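Long-range contacts in Pbp related beta-lactamase (Pyrococcus abyssi, PDB 2QMI), which probably hydrolyses peptides as a serine peptidase of the penicillin-binding protein and beta-lactamase family, assembling into a self-compartmentalizing octamer: residues 52-57 / 208-213; 179-184 / 198-203; 384-389 / 403-408; 411-416 / 426-431. All coordinates share one frame; numbering follows the deposited sequence.

Interaction 1 of 4, residues 52-57 / 208-213; sequences ETIYGI and KDVAMG
The methyl group of Ala211 lies over one face of the Tyr55 ring, displaced toward its rim, with Ala211 CB 4.0 Å from Tyr55 CE1. Next to it a single parallel beta bridge of the beta-lactamase domain joins Ile54 to Val210: Ile54 grips the backbone on both sides of Val210, the two chains running the same way. Ile54 N donates to Asp209 O at 3.0 Å, and Ala211 N returns a nearly straight bond to Ile54 O, 3.0 Å at 177°. Alanine suits its place because its CB turns toward the other chain and must fit between the tyrosine ring and Thr53, whose OG1 is 3.6 Å from Ala211 CB. Ile54 and Val210 add a looser apolar touch, Ile54 CB to Val210 CG2 at 4.2 Å. Asp209 carries its CG anti to the backbone N (chi1 -167°), which sets CG beside Thr53; the side chains cross obliquely, with Asp209 OD1 2.9 Å from Thr53 CB. That acid is satisfied from outside: Arg41 forms a salt bridge with OD1, and Thr50 OG1 bonds to OD2. Thr50 OG1 is also hydrogen-bonded to Glu52 OE1, and the nearby guanidinium would be expected to ease the repulsion between the two carboxylates, whose closest oxygens, Glu52 OE1 and Asp209 OD2, are 4.5 Å apart.

Interaction 2 of 4, residues 179-184 / 198-203; sequences SYEEYI and YFFKEE
On the N-terminal turn of helix 180-189, in the beta-lactamase domain, Glu181 packs against the consecutive rings of Phe199 and Phe200, and it does most of the work through its methylenes. Its CG, anti to the carbonyl carbon (chi1 -63°), stands over one face of Phe199, 4.2 Å from the ring centroid and 22° off the normal, a CH-pi contact. The same side chain crosses Phe200 at about a right angle, with Glu181 CB 3.5 Å from Phe200 CZ. Glutamate fits this partly exposed place because apolar carbons can cover the rings below a polar end.

Tyr180 meets Phe199 obliquely, Tyr180 CE2 lying 3.6 Å from Phe199 CZ, and its hydroxyl bonds to Thr65 of helix 61-74. An SxxK pattern, Ser59 and Lys62, spans the start of that helix and, as in this family, probably marks the active site.

The turn that carries Tyr180 and Glu181 is closed by a capping box, in which Ser179 N donates to Glu182 OE2 at 3.0 Å, while Ser179 OG, whose position is less certain, accepts from Glu182 N. Serine and glutamate suit these ends because each side chain takes up a backbone N-H that the helix itself cannot satisfy. One turn further on, the branched carbon of Ile184 comes in at the edge of the Phe199 ring, near its plane, Ile184 CB 3.9 Å from Phe199 CE2.

Interaction 3 of 4, residues 384-389 / 403-408; sequences DGDVVY and LFPEVL
In the hairpin of strands 387-392 and 400-408, Val388 and Leu403 form an antiparallel hydrogen-bonded pair. Val388 N donates to Leu403 O at 3.0 Å, and Leu403 N donates to Val388 O at 2.7 Å, the second bond lying nearly along the C=O axis. Both side chains leave the same face of the sheet and meet at their roots, Val388 CB 4.0 Å from Leu403 CB; beta-branched valine and bulky leucine suit this buried face, where Val388 also touches Leu363 of helix 355-364.

Two residues beyond Leu403, Pro405 has no N-H to offer and turns ring carbons to the other chain instead: Pro405 CD lies 3.5 Å from Asp386 O, and Pro405 CG is 4.1 Å from Val388 CG2. Asp386 OD2 forms a salt bridge with Arg359. The chain enters strand 387-392 through a type II' turn, Asp384 to Val387, whose second residue needs the positive phi that Gly385 adopts easily.

On the other face, Val387 CG2 approaches the Phe404 ring obliquely, 3.9 Å from CE1. Phe404 also stacks on Phe404 of the third subunit, so an aromatic residue here serves both hairpin and oligomer. Antiparallel strands that are neighbours both in the chain and in the sheet are characteristic of an up-and-down beta barrel, here the octamerisation domain.

Interaction 4 of 4, residues 411-416 / 426-431; sequences DFIKCY and AEFYIK
Strands 412-416 and 426-431 run antiparallel at 165°, with Ile413-Phe428 and Cys415-Ala426 as hydrogen-bonded pairs and a further bond from Ile430 N to Asp411 O at 3.0 Å. Phe412, Lys414, Glu427 and Tyr429 share one face. Phe412, with CG anti to the backbone N (chi1 -177°), lies side by side with Tyr429 and puts CE1 over the rim of the tyrosine face, 3.8 Å from Tyr429 CZ; the ring planes are 52° apart. Its tip also meets the methylene of Glu427, CZ to CG 3.8 Å. The two strands form a hairpin of the octamerisation barrel. On this partly exposed face Lys414, Glu427 and Tyr429 combine apolar stems or a ring with polar ends, while Phe412 supplies apolar surface for Glu427 and Tyr429 to lie against. Lys414 runs extended beside Glu427, but NZ and OE2 stay 5.1 Å apart; the ammonium makes a cation-pi contact with Tyr425. On the opposite, buried face, Ile413 CB packs 4.1 Å from Phe428 CB, and Ile413 continues to Ile362 and Leu363 of helix 355-364. Small Ala426 pairs with Cys415, whose sulfur reaches the edge of the Phe428 ring, SG 4.3 Å from CE2.

In the fold
The four contacts divide between two parts of the chain. Interaction 2 is nested within the loop that interaction 1 closes; their centres are 16 Å apart, and they touch through Ile54 CD1 and Tyr198 CE2, 3.2 Å apart, within the beta-lactamase domain. Interactions 3 and 4 follow later, in series, in the octamerisation domain, with centres 10 Å apart. Strands 400-408 and 412-419 are neighbours in the barrel sheet, and a classic beta bulge at Glu406 and Val407 faces Lys414 between them. The centres of interactions 2 and 4 are about 53 Å apart. Interactions 3 and 4 both reach the third subunit, consistent with the barrel domain building the octamer while the other domain houses the probable catalytic site.

Interaction 1 of 4, residues 52-57 / 208-213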
# COMPACT_ATOMS: atom_id res chain seq x y z
N GLU A 52 -10.95 -46.64 -5.79
CA GLU A 52 -9.72 -47.13 -5.18
C GLU A 52 -8.84 -46.08 -4.48
O GLU A 52 -8.17 -46.40 -3.50
CB GLU A 52 -8.85 -47.83 -6.24
CG GLU A 52 -9.47 -49.04 -6.99
CD GLU A 52 -10.55 -48.64 -8.00
OE1 GLU A 52 -10.66 -47.44 -8.34
OE2 GLU A 52 -11.29 -49.55 -8.47
N THR A 53 -8.83 -44.84 -4.97
CA THR A 53 -7.99 -43.79 -4.39
C THR A 53 -7.99 -43.76 -2.86
O THR A 53 -9.03 -43.91 -2.20
CB THR A 53 -8.36 -42.38 -4.95
OG1 THR A 53 -7.59 -41.37 -4.28
CG2 THR A 53 -9.81 -42.09 -4.76
N ILE A 54 -6.81 -43.57 -2.30
CA ILE A 54 -6.62 -43.54 -0.86
C ILE A 54 -6.58 -42.12 -0.27
O ILE A 54 -5.88 -41.25 -0.78
CB ILE A 54 -5.33 -44.32 -0.49
CG1 ILE A 54 -5.63 -45.82 -0.56
CG2 ILE A 54 -4.82 -43.91 0.87
CD1 ILE A 54 -4.43 -46.70 -0.39
N TYR A 55 -7.34 -41.93 0.81
CA TYR A 55 -7.41 -40.65 1.52
C TYR A 55 -7.18 -40.91 3.00
O TYR A 55 -7.22 -42.05 3.45
CB TYR A 55 -8.80 -40.02 1.41
CG TYR A 55 -9.38 -39.83 0.03
CD1 TYR A 55 -9.56 -38.55 -0.50
CD2 TYR A 55 -9.84 -40.92 -0.70
CE1 TYR A 55 -10.19 -38.37 -1.73
CE2 TYR A 55 -10.48 -40.75 -1.93
CZ TYR A 55 -10.65 -39.48 -2.44
OH TYR A 55 -11.28 -39.31 -3.66
N GLY A 56 -6.98 -39.84 3.76
CA GLY A 56 -6.83 -39.99 5.19
C GLY A 56 -8.26 -40.06 5.69
O GLY A 56 -9.14 -39.43 5.11
N ILE A 57 -8.52 -40.81 6.76
CA ILE A 57 -9.90 -40.91 7.24
C ILE A 57 -10.15 -40.22 8.57
O ILE A 57 -11.29 -40.12 9.01
CB ILE A 57 -10.36 -42.39 7.33
CG1 ILE A 57 -9.65 -43.10 8.48
CG2 ILE A 57 -10.06 -43.10 6.02
CD1 ILE A 57 -10.20 -44.49 8.76
N LYS A 208 -0.13 -46.84 -5.99
CA LYS A 208 -0.32 -46.09 -7.23
C LYS A 208 -1.59 -45.25 -7.37
O LYS A 208 -1.80 -44.66 -8.43
CB LYS A 208 -0.23 -47.07 -8.40
CG LYS A 208 0.87 -48.09 -8.20
CD LYS A 208 0.88 -49.17 -9.26
CE LYS A 208 1.82 -50.29 -8.84
NZ LYS A 208 3.24 -49.85 -8.64
N ASP A 209 -2.41 -45.19 -6.33
CA ASP A 209 -3.64 -44.40 -6.37
C ASP A 209 -3.90 -43.76 -5.00
O ASP A 209 -4.65 -44.29 -4.18
CB ASP A 209 -4.83 -45.27 -6.77
CG ASP A 209 -6.06 -44.45 -7.15
OD1 ASP A 209 -6.18 -43.31 -6.67
OD2 ASP A 209 -6.91 -44.96 -7.92
N VAL A 210 -3.26 -42.61 -4.77
CA VAL A 210 -3.38 -41.89 -3.51
C VAL A 210 -3.65 -40.43 -3.83
O VAL A 210 -3.06 -39.87 -4.76
CB VAL A 210 -2.05 -41.98 -2.70
CG1 VAL A 210 -2.20 -41.25 -1.36
CG2 VAL A 210 -1.69 -43.45 -2.47
N ALA A 211 -4.55 -39.82 -3.07
CA ALA A 211 -4.90 -38.43 -3.31
C ALA A 211 -4.08 -37.47 -2.47
O ALA A 211 -3.75 -37.74 -1.31
CB ALA A 211 -6.38 -38.21 -3.03
N MET A 212 -3.74 -36.34 -3.09
CA MET A 212 -2.99 -35.29 -2.42
C MET A 212 -4.01 -34.51 -1.60
O MET A 212 -5.16 -34.37 -2.01
CB MET A 212 -2.33 -34.37 -3.46
CG MET A 212 -1.74 -33.08 -2.91
SD MET A 212 -0.56 -33.35 -1.57
CE MET A 212 0.85 -33.99 -2.49
N GLY A 213 -3.61 -34.02 -0.43
CA GLY A 213 -4.53 -33.26 0.39
C GLY A 213 -4.62 -31.83 -0.13
O GLY A 213 -3.75 -31.39 -0.88

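Interaction 2 of 4, residues 179-184 / 198-203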
# COMPACT_ATOMS: atom_id res chain seq x y z
N SER A 179 2.88 -53.10 19.01
CA SER A 179 2.56 -51.70 18.73
C SER A 179 1.09 -51.59 18.33
O SER A 179 0.49 -52.57 17.87
CB SER A 179 3.44 -51.16 17.59
OG SER A 179 3.03 -51.69 16.34
N TYR A 180 0.52 -50.40 18.53
CA TYR A 180 -0.88 -50.15 18.18
C TYR A 180 -1.12 -50.39 16.69
O TYR A 180 -2.13 -50.96 16.29
CB TYR A 180 -1.28 -48.71 18.52
CG TYR A 180 -2.60 -48.29 17.89
CD1 TYR A 180 -3.81 -48.77 18.40
CD2 TYR A 180 -2.63 -47.49 16.76
CE1 TYR A 180 -5.02 -48.47 17.77
CE2 TYR A 180 -3.84 -47.18 16.12
CZ TYR A 180 -5.03 -47.67 16.64
OH TYR A 180 -6.22 -47.40 16.00
N GLU A 181 -0.18 -49.93 15.87
CA GLU A 181 -0.30 -50.08 14.43
C GLU A 181 -0.33 -51.54 14.00
O GLU A 181 -1.17 -51.93 13.19
CB GLU A 181 0.83 -49.33 13.72
CG GLU A 181 0.79 -47.83 13.96
CD GLU A 181 1.78 -47.36 15.01
OE1 GLU A 181 1.92 -48.02 16.06
OE2 GLU A 181 2.42 -46.32 14.78
N GLU A 182 0.58 -52.36 14.52
CA GLU A 182 0.59 -53.77 14.14
C GLU A 182 -0.61 -54.53 14.72
O GLU A 182 -1.04 -55.53 14.15
CB GLU A 182 1.91 -54.46 14.54
CG GLU A 182 2.29 -54.47 16.01
CD GLU A 182 3.71 -55.06 16.26
OE1 GLU A 182 3.94 -56.24 15.88
OE2 GLU A 182 4.58 -54.33 16.82
N TYR A 183 -1.17 -54.06 15.83
CA TYR A 183 -2.33 -54.75 16.38
C TYR A 183 -3.54 -54.56 15.46
O TYR A 183 -4.30 -55.51 15.21
CB TYR A 183 -2.68 -54.23 17.78
CG TYR A 183 -3.74 -55.08 18.45
CD1 TYR A 183 -3.40 -56.27 19.11
CD2 TYR A 183 -5.09 -54.75 18.37
CE1 TYR A 183 -4.37 -57.09 19.66
CE2 TYR A 183 -6.08 -55.57 18.92
CZ TYR A 183 -5.71 -56.74 19.56
OH TYR A 183 -6.67 -57.57 20.06
N ILE A 184 -3.74 -53.33 14.98
CA ILE A 184 -4.86 -53.04 14.07
C ILE A 184 -4.70 -53.83 12.78
O ILE A 184 -5.66 -54.42 12.28
CB ILE A 184 -4.92 -51.54 13.70
CG1 ILE A 184 -5.13 -50.68 14.95
CG2 ILE A 184 -6.04 -51.31 12.70
CD1 ILE A 184 -6.36 -51.04 15.75
N TYR A 198 -3.60 -48.08 5.33
CA TYR A 198 -2.27 -47.93 5.95
C TYR A 198 -2.11 -46.96 7.12
O TYR A 198 -3.01 -46.18 7.45
CB TYR A 198 -1.27 -47.51 4.88
CG TYR A 198 -1.39 -48.22 3.54
CD1 TYR A 198 -0.85 -49.50 3.34
CD2 TYR A 198 -1.97 -47.58 2.45
CE1 TYR A 198 -0.90 -50.12 2.09
CE2 TYR A 198 -2.02 -48.19 1.19
CZ TYR A 198 -1.48 -49.46 1.02
OH TYR A 198 -1.53 -50.06 -0.21
N PHE A 199 -0.92 -47.01 7.72
CA PHE A 199 -0.52 -46.15 8.83
C PHE A 199 0.82 -45.49 8.49
O PHE A 199 1.01 -44.28 8.69
CB PHE A 199 -0.32 -46.95 10.12
CG PHE A 199 -1.56 -47.07 10.96
CD1 PHE A 199 -2.12 -45.94 11.55
CD2 PHE A 199 -2.17 -48.31 11.15
CE1 PHE A 199 -3.27 -46.04 12.34
CE2 PHE A 199 -3.31 -48.42 11.93
CZ PHE A 199 -3.86 -47.29 12.53
N PHE A 200 1.74 -46.30 7.96
CA PHE A 200 3.08 -45.85 7.62
C PHE A 200 3.22 -45.28 6.21
O PHE A 200 2.73 -45.86 5.23
CB PHE A 200 4.06 -47.02 7.81
CG PHE A 200 3.90 -47.73 9.13
CD1 PHE A 200 4.16 -47.06 10.33
CD2 PHE A 200 3.48 -49.05 9.18
CE1 PHE A 200 3.99 -47.70 11.55
CE2 PHE A 200 3.32 -49.70 10.41
CZ PHE A 200 3.58 -49.02 11.59
N LYS A 201 3.89 -44.14 6.13
CA LYS A 201 4.13 -43.43 4.87
C LYS A 201 4.85 -44.28 3.84
O LYS A 201 4.64 -44.12 2.63
CB LYS A 201 4.95 -42.18 5.15
CG LYS A 201 6.27 -42.46 5.86
CD LYS A 201 7.08 -41.18 6.01
CE LYS A 201 6.38 -40.19 6.94
NZ LYS A 201 6.33 -40.69 8.35
N GLU A 202 5.71 -45.17 4.31
CA GLU A 202 6.47 -46.04 3.42
C GLU A 202 5.53 -46.92 2.58
O GLU A 202 5.78 -47.14 1.39
CB GLU A 202 7.46 -46.89 4.22
CG GLU A 202 8.57 -46.08 4.90
CD GLU A 202 8.29 -45.77 6.38
OE1 GLU A 202 7.13 -45.51 6.74
OE2 GLU A 202 9.26 -45.79 7.18
N GLU A 203 4.46 -47.42 3.20
CA GLU A 203 3.48 -48.26 2.50
C GLU A 203 2.65 -47.42 1.53
O GLU A 203 2.26 -47.89 0.46
CB GLU A 203 2.53 -48.90 3.51
CG GLU A 203 3.17 -49.62 4.69
CD GLU A 203 2.12 -50.19 5.64
OE1 GLU A 203 1.42 -49.40 6.32
OE2 GLU A 203 2.00 -51.44 5.69

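Interaction 3 of 4, residues 384-389 / 403-408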
# COMPACT_ATOMS: atom_id res chain seq x y z
N ASP A 384 -23.53 -16.83 6.51
CA ASP A 384 -22.32 -17.46 7.02
C ASP A 384 -22.66 -18.74 7.76
O ASP A 384 -22.90 -18.74 8.97
CB ASP A 384 -21.55 -16.55 7.95
CG ASP A 384 -20.23 -17.17 8.38
OD1 ASP A 384 -19.45 -17.55 7.47
OD2 ASP A 384 -19.99 -17.28 9.61
N GLY A 385 -22.67 -19.84 7.02
CA GLY A 385 -23.01 -21.10 7.63
C GLY A 385 -24.46 -21.01 8.04
O GLY A 385 -25.35 -20.98 7.19
N ASP A 386 -24.70 -20.92 9.35
CA ASP A 386 -26.06 -20.87 9.88
C ASP A 386 -26.54 -19.46 10.24
O ASP A 386 -27.70 -19.28 10.62
CB ASP A 386 -26.13 -21.76 11.12
CG ASP A 386 -27.52 -22.26 11.40
OD1 ASP A 386 -28.43 -21.41 11.59
OD2 ASP A 386 -27.72 -23.49 11.42
N VAL A 387 -25.67 -18.46 10.12
CA VAL A 387 -26.05 -17.10 10.48
C VAL A 387 -26.21 -16.16 9.31
O VAL A 387 -25.51 -16.28 8.29
CB VAL A 387 -25.02 -16.51 11.49
CG1 VAL A 387 -25.28 -15.03 11.72
CG2 VAL A 387 -25.11 -17.26 12.82
N VAL A 388 -27.14 -15.23 9.45
CA VAL A 388 -27.40 -14.25 8.40
C VAL A 388 -26.93 -12.90 8.91
O VAL A 388 -27.33 -12.47 9.99
CB VAL A 388 -28.91 -14.17 8.07
CG1 VAL A 388 -29.13 -13.16 6.94
CG2 VAL A 388 -29.44 -15.55 7.70
N TYR A 389 -26.08 -12.24 8.14
CA TYR A 389 -25.56 -10.94 8.54
C TYR A 389 -26.12 -9.81 7.70
O TYR A 389 -26.13 -9.89 6.47
CB TYR A 389 -24.03 -10.91 8.43
CG TYR A 389 -23.30 -11.73 9.48
CD1 TYR A 389 -22.83 -13.02 9.20
CD2 TYR A 389 -23.07 -11.20 10.76
CE1 TYR A 389 -22.14 -13.76 10.17
CE2 TYR A 389 -22.39 -11.93 11.73
CZ TYR A 389 -21.92 -13.21 11.43
OH TYR A 389 -21.26 -13.91 12.41
N LEU A 403 -28.02 -12.17 12.60
CA LEU A 403 -29.40 -12.67 12.61
C LEU A 403 -29.50 -14.19 12.71
O LEU A 403 -28.86 -14.93 11.95
CB LEU A 403 -30.15 -12.20 11.36
CG LEU A 403 -30.29 -10.69 11.12
CD1 LEU A 403 -31.08 -10.49 9.84
CD2 LEU A 403 -31.01 -10.03 12.29
N PHE A 404 -30.33 -14.66 13.64
CA PHE A 404 -30.53 -16.09 13.85
C PHE A 404 -31.87 -16.55 13.31
O PHE A 404 -32.92 -16.10 13.78
CB PHE A 404 -30.47 -16.41 15.35
CG PHE A 404 -29.08 -16.39 15.94
CD1 PHE A 404 -28.07 -15.62 15.36
CD2 PHE A 404 -28.80 -17.10 17.09
CE1 PHE A 404 -26.80 -15.57 15.93
CE2 PHE A 404 -27.54 -17.06 17.67
CZ PHE A 404 -26.54 -16.30 17.09
N PRO A 405 -31.87 -17.44 12.31
CA PRO A 405 -33.14 -17.92 11.76
C PRO A 405 -33.93 -18.69 12.81
O PRO A 405 -33.42 -19.63 13.41
CB PRO A 405 -32.70 -18.81 10.60
CG PRO A 405 -31.43 -18.16 10.15
CD PRO A 405 -30.75 -17.88 11.47
N GLU A 406 -35.18 -18.28 13.03
CA GLU A 406 -36.05 -18.92 14.00
C GLU A 406 -37.16 -19.63 13.25
O GLU A 406 -37.85 -20.48 13.80
CB GLU A 406 -36.67 -17.88 14.94
CG GLU A 406 -37.68 -18.43 15.95
CD GLU A 406 -38.56 -17.34 16.56
OE1 GLU A 406 -38.03 -16.49 17.32
OE2 GLU A 406 -39.78 -17.31 16.27
N VAL A 407 -37.34 -19.26 11.98
CA VAL A 407 -38.37 -19.87 11.15
C VAL A 407 -37.96 -19.88 9.67
O VAL A 407 -37.74 -18.82 9.07
CB VAL A 407 -39.72 -19.11 11.29
CG1 VAL A 407 -40.79 -19.78 10.42
CG2 VAL A 407 -40.17 -19.10 12.75
N LEU A 408 -37.84 -21.07 9.10
CA LEU A 408 -37.47 -21.20 7.69
C LEU A 408 -38.51 -21.93 6.85
O LEU A 408 -38.96 -23.02 7.20
CB LEU A 408 -36.14 -21.94 7.52
CG LEU A 408 -34.86 -21.16 7.80
CD1 LEU A 408 -34.72 -20.95 9.29
CD2 LEU A 408 -33.68 -21.95 7.26

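Interaction 4 of 4, residues 411-416 / 426-431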
# COMPACT_ATOMS: atom_id res chain seq x y z
N ASP A 411 -40.67 -19.60 1.09
CA ASP A 411 -40.96 -18.22 0.73
C ASP A 411 -40.86 -17.27 1.91
O ASP A 411 -41.14 -16.07 1.76
CB ASP A 411 -42.39 -18.16 0.21
CG ASP A 411 -43.37 -18.74 1.21
OD1 ASP A 411 -43.12 -19.88 1.65
OD2 ASP A 411 -44.37 -18.08 1.57
N PHE A 412 -40.46 -17.79 3.06
CA PHE A 412 -40.41 -16.96 4.26
C PHE A 412 -39.34 -17.37 5.26
O PHE A 412 -39.24 -18.55 5.63
CB PHE A 412 -41.78 -17.01 4.94
CG PHE A 412 -41.91 -16.14 6.15
CD1 PHE A 412 -41.84 -14.75 6.03
CD2 PHE A 412 -42.11 -16.70 7.40
CE1 PHE A 412 -41.98 -13.93 7.16
CE2 PHE A 412 -42.24 -15.89 8.54
CZ PHE A 412 -42.18 -14.50 8.41
N ILE A 413 -38.54 -16.41 5.71
CA ILE A 413 -37.50 -16.65 6.71
C ILE A 413 -37.63 -15.59 7.80
O ILE A 413 -37.54 -14.40 7.52
CB ILE A 413 -36.07 -16.56 6.11
CG1 ILE A 413 -35.88 -17.63 5.03
CG2 ILE A 413 -35.03 -16.73 7.22
CD1 ILE A 413 -34.58 -17.51 4.29
N LYS A 414 -37.86 -16.02 9.04
CA LYS A 414 -37.97 -15.09 10.15
C LYS A 414 -36.71 -15.22 11.00
O LYS A 414 -36.37 -16.32 11.44
CB LYS A 414 -39.21 -15.39 10.98
CG LYS A 414 -39.45 -14.42 12.12
CD LYS A 414 -40.81 -14.63 12.77
CE LYS A 414 -41.10 -13.54 13.80
NZ LYS A 414 -42.46 -13.69 14.41
N CYS A 415 -36.02 -14.11 11.22
CA CYS A 415 -34.79 -14.12 12.02
C CYS A 415 -34.94 -13.17 13.18
O CYS A 415 -35.90 -12.40 13.25
CB CYS A 415 -33.59 -13.68 11.19
SG CYS A 415 -33.33 -14.61 9.69
N TYR A 416 -33.97 -13.22 14.09
CA TYR A 416 -33.98 -12.34 15.25
C TYR A 416 -32.55 -12.08 15.67
O TYR A 416 -31.66 -12.90 15.41
CB TYR A 416 -34.75 -12.98 16.41
CG TYR A 416 -34.05 -14.16 17.05
CD1 TYR A 416 -33.08 -13.96 18.04
CD2 TYR A 416 -34.35 -15.47 16.67
CE1 TYR A 416 -32.43 -15.04 18.64
CE2 TYR A 416 -33.70 -16.56 17.27
CZ TYR A 416 -32.75 -16.33 18.25
OH TYR A 416 -32.10 -17.40 18.85
N ALA A 426 -36.51 -9.91 12.21
CA ALA A 426 -36.41 -9.45 10.82
C ALA A 426 -37.19 -10.49 10.01
O ALA A 426 -37.31 -11.65 10.43
CB ALA A 426 -34.95 -9.41 10.38
N GLU A 427 -37.73 -10.09 8.87
CA GLU A 427 -38.49 -11.01 8.02
C GLU A 427 -38.13 -10.85 6.55
O GLU A 427 -38.07 -9.74 6.04
CB GLU A 427 -40.00 -10.80 8.18
CG GLU A 427 -40.56 -11.23 9.53
CD GLU A 427 -40.71 -10.07 10.51
OE1 GLU A 427 -41.43 -9.10 10.19
OE2 GLU A 427 -40.10 -10.14 11.60
N PHE A 428 -37.88 -11.98 5.90
CA PHE A 428 -37.53 -12.02 4.49
C PHE A 428 -38.69 -12.64 3.72
O PHE A 428 -39.12 -13.75 4.05
CB PHE A 428 -36.28 -12.88 4.28
CG PHE A 428 -35.00 -12.22 4.72
CD1 PHE A 428 -34.36 -11.29 3.91
CD2 PHE A 428 -34.44 -12.52 5.96
CE1 PHE A 428 -33.19 -10.67 4.32
CE2 PHE A 428 -33.27 -11.90 6.38
CZ PHE A 428 -32.64 -10.97 5.56
N TYR A 429 -39.22 -11.93 2.73
CA TYR A 429 -40.32 -12.44 1.92
C TYR A 429 -39.82 -12.73 0.51
O TYR A 429 -39.53 -11.80 -0.25
CB TYR A 429 -41.48 -11.43 1.87
CG TYR A 429 -42.17 -11.17 3.20
CD1 TYR A 429 -41.64 -10.27 4.12
CD2 TYR A 429 -43.34 -11.85 3.54
CE1 TYR A 429 -42.26 -10.04 5.36
CE2 TYR A 429 -43.97 -11.64 4.77
CZ TYR A 429 -43.42 -10.73 5.68
OH TYR A 429 -44.05 -10.50 6.89
N ILE A 430 -39.70 -14.01 0.15
CA ILE A 430 -39.22 -14.39 -1.18
C ILE A 430 -40.38 -14.60 -2.14
O ILE A 430 -41.25 -15.43 -1.90
CB ILE A 430 -38.37 -15.70 -1.13
CG1 ILE A 430 -37.14 -15.52 -0.23
CG2 ILE A 430 -37.89 -16.06 -2.55
CD1 ILE A 430 -37.42 -15.65 1.25
N LYS A 431 -40.39 -13.84 -3.23
CA LYS A 431 -41.47 -13.92 -4.21
C LYS A 431 -41.10 -13.21 -5.52
O LYS A 431 -40.49 -12.13 -5.52
CB LYS A 431 -42.74 -13.33 -3.57
CG LYS A 431 -43.92 -12.98 -4.49
CD LYS A 431 -45.04 -12.33 -3.65
CE LYS A 431 -46.07 -11.57 -4.50
NZ LYS A 431 -46.95 -12.47 -5.31